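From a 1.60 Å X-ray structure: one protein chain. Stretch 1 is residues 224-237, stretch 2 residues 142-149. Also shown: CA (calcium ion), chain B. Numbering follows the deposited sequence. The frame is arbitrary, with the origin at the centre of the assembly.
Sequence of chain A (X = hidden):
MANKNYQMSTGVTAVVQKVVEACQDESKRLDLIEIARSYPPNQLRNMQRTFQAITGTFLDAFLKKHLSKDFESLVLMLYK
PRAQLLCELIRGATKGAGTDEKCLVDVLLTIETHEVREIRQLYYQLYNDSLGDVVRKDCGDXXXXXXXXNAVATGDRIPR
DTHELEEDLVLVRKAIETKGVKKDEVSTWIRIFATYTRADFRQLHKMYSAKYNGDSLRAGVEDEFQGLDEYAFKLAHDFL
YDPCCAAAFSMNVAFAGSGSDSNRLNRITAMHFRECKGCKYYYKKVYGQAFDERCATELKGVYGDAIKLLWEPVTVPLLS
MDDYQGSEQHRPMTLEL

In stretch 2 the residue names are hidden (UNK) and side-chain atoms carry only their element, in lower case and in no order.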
# COMPACT_ATOMS: atom_id res chain seq x y z
N GLU A 224 11.11 10.54 -17.24
CA GLU A 224 10.96 11.88 -16.66
C GLU A 224 11.52 12.03 -15.25
O GLU A 224 12.04 13.10 -14.89
CB GLU A 224 9.49 12.31 -16.67
CG GLU A 224 9.21 13.73 -16.12
CD GLU A 224 9.53 14.86 -17.12
OE1 GLU A 224 10.53 14.77 -17.86
OE2 GLU A 224 8.79 15.85 -17.14
N PHE A 225 11.37 10.98 -14.46
CA PHE A 225 11.62 11.08 -13.03
C PHE A 225 12.73 10.17 -12.59
O PHE A 225 13.07 9.21 -13.27
CB PHE A 225 10.36 10.71 -12.27
CG PHE A 225 9.19 11.63 -12.51
CD1 PHE A 225 9.18 12.90 -11.95
CD2 PHE A 225 8.10 11.24 -13.30
CE1 PHE A 225 8.08 13.78 -12.15
CE2 PHE A 225 7.01 12.11 -13.51
CZ PHE A 225 7.01 13.39 -12.93
N GLN A 226 13.30 10.48 -11.42
CA GLN A 226 14.27 9.63 -10.76
C GLN A 226 13.98 9.54 -9.26
O GLN A 226 13.16 10.29 -8.74
CB GLN A 226 15.71 10.11 -11.02
CG GLN A 226 16.04 11.39 -10.27
CD GLN A 226 17.46 11.83 -10.56
OE1 GLN A 226 17.75 12.27 -11.68
NE2 GLN A 226 18.35 11.66 -9.59
N GLY A 227 14.66 8.64 -8.57
CA GLY A 227 14.53 8.56 -7.12
C GLY A 227 13.10 8.31 -6.67
O GLY A 227 12.35 7.59 -7.35
N LEU A 228 12.73 8.93 -5.56
CA LEU A 228 11.39 8.73 -4.99
C LEU A 228 10.34 9.31 -5.91
O LEU A 228 9.23 8.77 -5.96
CB LEU A 228 11.28 9.31 -3.58
CG LEU A 228 9.98 9.03 -2.80
CD1 LEU A 228 9.68 7.53 -2.73
CD2 LEU A 228 10.08 9.60 -1.37
N ASP A 229 10.64 10.37 -6.66
CA ASP A 229 9.69 10.84 -7.68
C ASP A 229 9.30 9.70 -8.59
O ASP A 229 8.11 9.52 -8.93
CB ASP A 229 10.29 11.90 -8.61
CG ASP A 229 10.43 13.27 -7.98
OD1 ASP A 229 9.93 13.51 -6.87
OD2 ASP A 229 11.02 14.13 -8.66
N GLU A 230 10.30 8.97 -9.09
CA GLU A 230 10.04 7.87 -10.02
C GLU A 230 9.21 6.76 -9.40
O GLU A 230 8.26 6.28 -10.02
CB GLU A 230 11.35 7.33 -10.57
CG GLU A 230 11.16 6.29 -11.64
CD GLU A 230 12.46 5.74 -12.16
OE1 GLU A 230 13.54 6.14 -11.65
OE2 GLU A 230 12.41 4.88 -13.07
N TYR A 231 9.54 6.37 -8.18
CA TYR A 231 8.77 5.34 -7.49
C TYR A 231 7.31 5.82 -7.32
O TYR A 231 6.36 5.06 -7.61
CB TYR A 231 9.40 5.06 -6.12
CG TYR A 231 8.58 4.09 -5.33
CD1 TYR A 231 8.67 2.71 -5.57
CD2 TYR A 231 7.72 4.54 -4.35
CE1 TYR A 231 7.87 1.81 -4.83
CE2 TYR A 231 6.91 3.65 -3.61
CZ TYR A 231 7.02 2.28 -3.86
OH TYR A 231 6.24 1.39 -3.14
N ALA A 232 7.14 7.06 -6.87
CA ALA A 232 5.81 7.61 -6.58
C ALA A 232 4.94 7.65 -7.84
O ALA A 232 3.80 7.20 -7.80
CB ALA A 232 5.92 8.97 -5.97
N PHE A 233 5.47 8.16 -8.94
CA PHE A 233 4.64 8.24 -10.17
C PHE A 233 4.40 6.88 -10.80
O PHE A 233 3.32 6.64 -11.38
CB PHE A 233 5.20 9.27 -11.15
CG PHE A 233 4.85 10.68 -10.78
CD1 PHE A 233 3.75 11.30 -11.38
CD2 PHE A 233 5.58 11.37 -9.83
CE1 PHE A 233 3.38 12.62 -11.04
CE2 PHE A 233 5.23 12.69 -9.48
CZ PHE A 233 4.14 13.32 -10.10
N LYS A 234 5.38 5.97 -10.70
CA LYS A 234 5.14 4.60 -11.15
C LYS A 234 4.05 3.94 -10.28
O LYS A 234 3.15 3.27 -10.81
CB LYS A 234 6.41 3.76 -11.05
CG LYS A 234 7.44 4.03 -12.13
CD LYS A 234 8.67 3.17 -11.87
CE LYS A 234 9.55 3.19 -13.08
NZ LYS A 234 10.73 2.28 -12.93
N LEU A 235 4.13 4.15 -8.97
CA LEU A 235 3.17 3.54 -8.05
C LEU A 235 1.76 4.09 -8.31
O LEU A 235 0.81 3.30 -8.38
CB LEU A 235 3.61 3.77 -6.60
CG LEU A 235 2.67 3.12 -5.58
CD1 LEU A 235 2.68 1.61 -5.72
CD2 LEU A 235 3.05 3.56 -4.15
N ALA A 236 1.63 5.40 -8.51
CA ALA A 236 0.34 6.04 -8.82
C ALA A 236 -0.17 5.51 -10.15
O ALA A 236 -1.35 5.17 -10.27
CB ALA A 236 0.46 7.55 -8.87
N HIS A 237 0.71 5.43 -11.15
CA HIS A 237 0.33 4.83 -12.43
C HIS A 237 -0.29 3.45 -12.24
O HIS A 237 -1.40 3.17 -12.71
CB HIS A 237 1.52 4.71 -13.39
CG HIS A 237 1.18 3.95 -14.64
ND1 HIS A 237 1.10 2.58 -14.68
CD2 HIS A 237 0.84 4.39 -15.88
CE1 HIS A 237 0.73 2.20 -15.89
NE2 HIS A 237 0.58 3.28 -16.64
N UNK A 142 8.16 20.84 -2.49
CA UNK A 142 9.18 21.10 -3.52
C UNK A 142 9.32 19.90 -4.47
O UNK A 142 9.27 20.04 -5.70
c UNK A 142 14.20 21.95 -3.95
c UNK A 142 11.72 21.53 -3.83
c UNK A 142 12.97 21.95 -3.06
c UNK A 142 10.53 21.44 -2.87
n UNK A 142 14.40 23.28 -4.59
N UNK A 143 9.51 18.71 -3.90
CA UNK A 143 9.71 17.51 -4.71
C UNK A 143 8.42 17.13 -5.39
O UNK A 143 7.33 17.33 -4.82
o UNK A 143 15.14 17.77 -1.56
c UNK A 143 12.82 17.27 -1.30
c UNK A 143 11.62 16.92 -1.88
c UNK A 143 12.66 16.82 -4.04
c UNK A 143 11.53 16.67 -3.24
c UNK A 143 13.87 17.19 -3.48
c UNK A 143 10.21 16.33 -3.88
c UNK A 143 13.94 17.41 -2.12
N UNK A 144 8.53 16.60 -6.60
CA UNK A 144 7.35 16.11 -7.32
C UNK A 144 6.55 15.05 -6.55
O UNK A 144 5.32 15.08 -6.56
c UNK A 144 5.63 16.95 -11.00
s UNK A 144 6.71 17.93 -9.98
c UNK A 144 7.71 15.62 -8.73
c UNK A 144 8.08 16.78 -9.66
N UNK A 145 7.23 14.13 -5.86
CA UNK A 145 6.53 13.10 -5.07
C UNK A 145 5.73 13.77 -3.94
O UNK A 145 4.66 13.27 -3.58
c UNK A 145 7.46 12.02 -4.50
c UNK A 145 7.45 12.97 0.11
n UNK A 145 10.44 13.28 -2.69
c UNK A 145 9.79 12.85 -3.83
c UNK A 145 8.49 12.52 -3.53
c UNK A 145 8.33 12.77 -2.13
c UNK A 145 7.25 12.63 -1.23
c UNK A 145 9.75 13.60 -0.30
c UNK A 145 9.56 13.25 -1.64
c UNK A 145 8.68 13.47 0.56
N UNK A 146 6.27 14.86 -3.39
CA UNK A 146 5.62 15.61 -2.31
C UNK A 146 4.43 16.38 -2.85
O UNK A 146 3.37 16.33 -2.24
c UNK A 146 6.65 16.55 -1.59
N UNK A 147 4.59 17.03 -4.00
CA UNK A 147 3.45 17.72 -4.62
C UNK A 147 2.33 16.70 -4.89
O UNK A 147 1.15 16.99 -4.69
c UNK A 147 4.84 19.52 -5.75
n UNK A 147 5.67 22.45 -6.20
c UNK A 147 6.19 21.28 -6.96
c UNK A 147 5.16 20.18 -7.10
c UNK A 147 3.85 18.40 -5.93
N UNK A 148 2.72 15.50 -5.34
CA UNK A 148 1.75 14.48 -5.69
C UNK A 148 0.99 14.01 -4.45
O UNK A 148 -0.25 13.99 -4.46
c UNK A 148 2.42 13.31 -6.43
c UNK A 148 2.29 11.04 -7.38
c UNK A 148 1.49 12.15 -6.78
c UNK A 148 0.39 12.62 -7.75
N UNK A 149 1.70 13.59 -3.39
CA UNK A 149 0.98 13.11 -2.20
C UNK A 149 0.19 14.23 -1.50
O UNK A 149 -0.86 13.95 -0.93
c UNK A 149 2.88 13.19 -0.53
c UNK A 149 3.66 12.46 0.61
c UNK A 149 1.84 12.30 -1.21
c UNK A 149 2.44 11.09 -1.93
CA CA B . 9.93 16.86 -19.08
O HOH W 1 11.10 16.57 -7.89

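Position 142 carries four carbons in an unbranched row ending in a nitrogen. The chain is extended through its carbons, with the terminal nitrogen turned off at chi4 (p), and stays beyond reach of stretch 1; this is a lysine, Lys-142. At position 143 one carbon leads to a six-membered carbon ring bearing a single oxygen. The ring leads away from stretch 1; of the side chain, only CB comes near, 4.1 Å from Asp-229 OD1. This is Tyr-143, and it occupies the N-cap position of the helix that follows.

Position 144 has two carbons, a sulfur and a terminal carbon without a branch. Its CB lies 3.9 Å from Phe-225 CE1 and also 3.9 Å from Phe-233 CE2, so two aromatic rings of stretch 1 meet the base of this side chain. The thioether marks it as Met-144, with all three chi angles in m.

At position 145 a single carbon bears fused five- and six-membered rings holding eight carbons and one nitrogen. Leu-228 CD2 sits over one face of this ring system, Asp-229 OD1 lies at its edge, and CB packs 3.7 Å from Ala-232 CB. The fused pattern is unique to tryptophan, Trp-145. Leu-228 CD2 is 3.7 Å from the centroid of the five-membered ring of Trp-145 and 11° off its normal, a CH-pi contact, while Asp-229 OD1 is 3.1 Å from Trp-145 CD1.

Position 146 has one side-chain carbon, which points sideways and touches nothing on stretch 1: Ala-146. Position 147 repeats the unbranched row of four carbons and a nitrogen; the end of Lys-147 leads away from the contact. Position 148 has four carbons forked at the second, and one fork carbon lies over a face of the Phe-233 ring and near Ala-236 CB; this is Leu-148. Leu-148 CD2 stands 3.9 Å from the centroid of the Phe-233 ring, 7° off its normal, and 4.2 Å from Ala-236 CB. At position 149 the four carbons fork at the first, one arm being two carbons long; Ile-149 points sideways, outside contact distance.

The two helices run at 36° to each other, with their axes approaching to 8.7 Å. At positions 144, 145 and 148 the CA-to-CB bond points toward stretch 1, where the small Ala-232 and Ala-236 admit close packing. Asp-229 adds the polar element at the start of the second helix: the backbone N of Trp-145 donates a hydrogen bond to Asp-229 OD1 at 2.9 Å. A water receives a hydrogen bond from Met-144 N and donates one to Asp-229 OD2, so the carboxylate serves two amides of the first helical turn, one directly and one through the water.

Stretch 2 (142-149) KYMWAKLI
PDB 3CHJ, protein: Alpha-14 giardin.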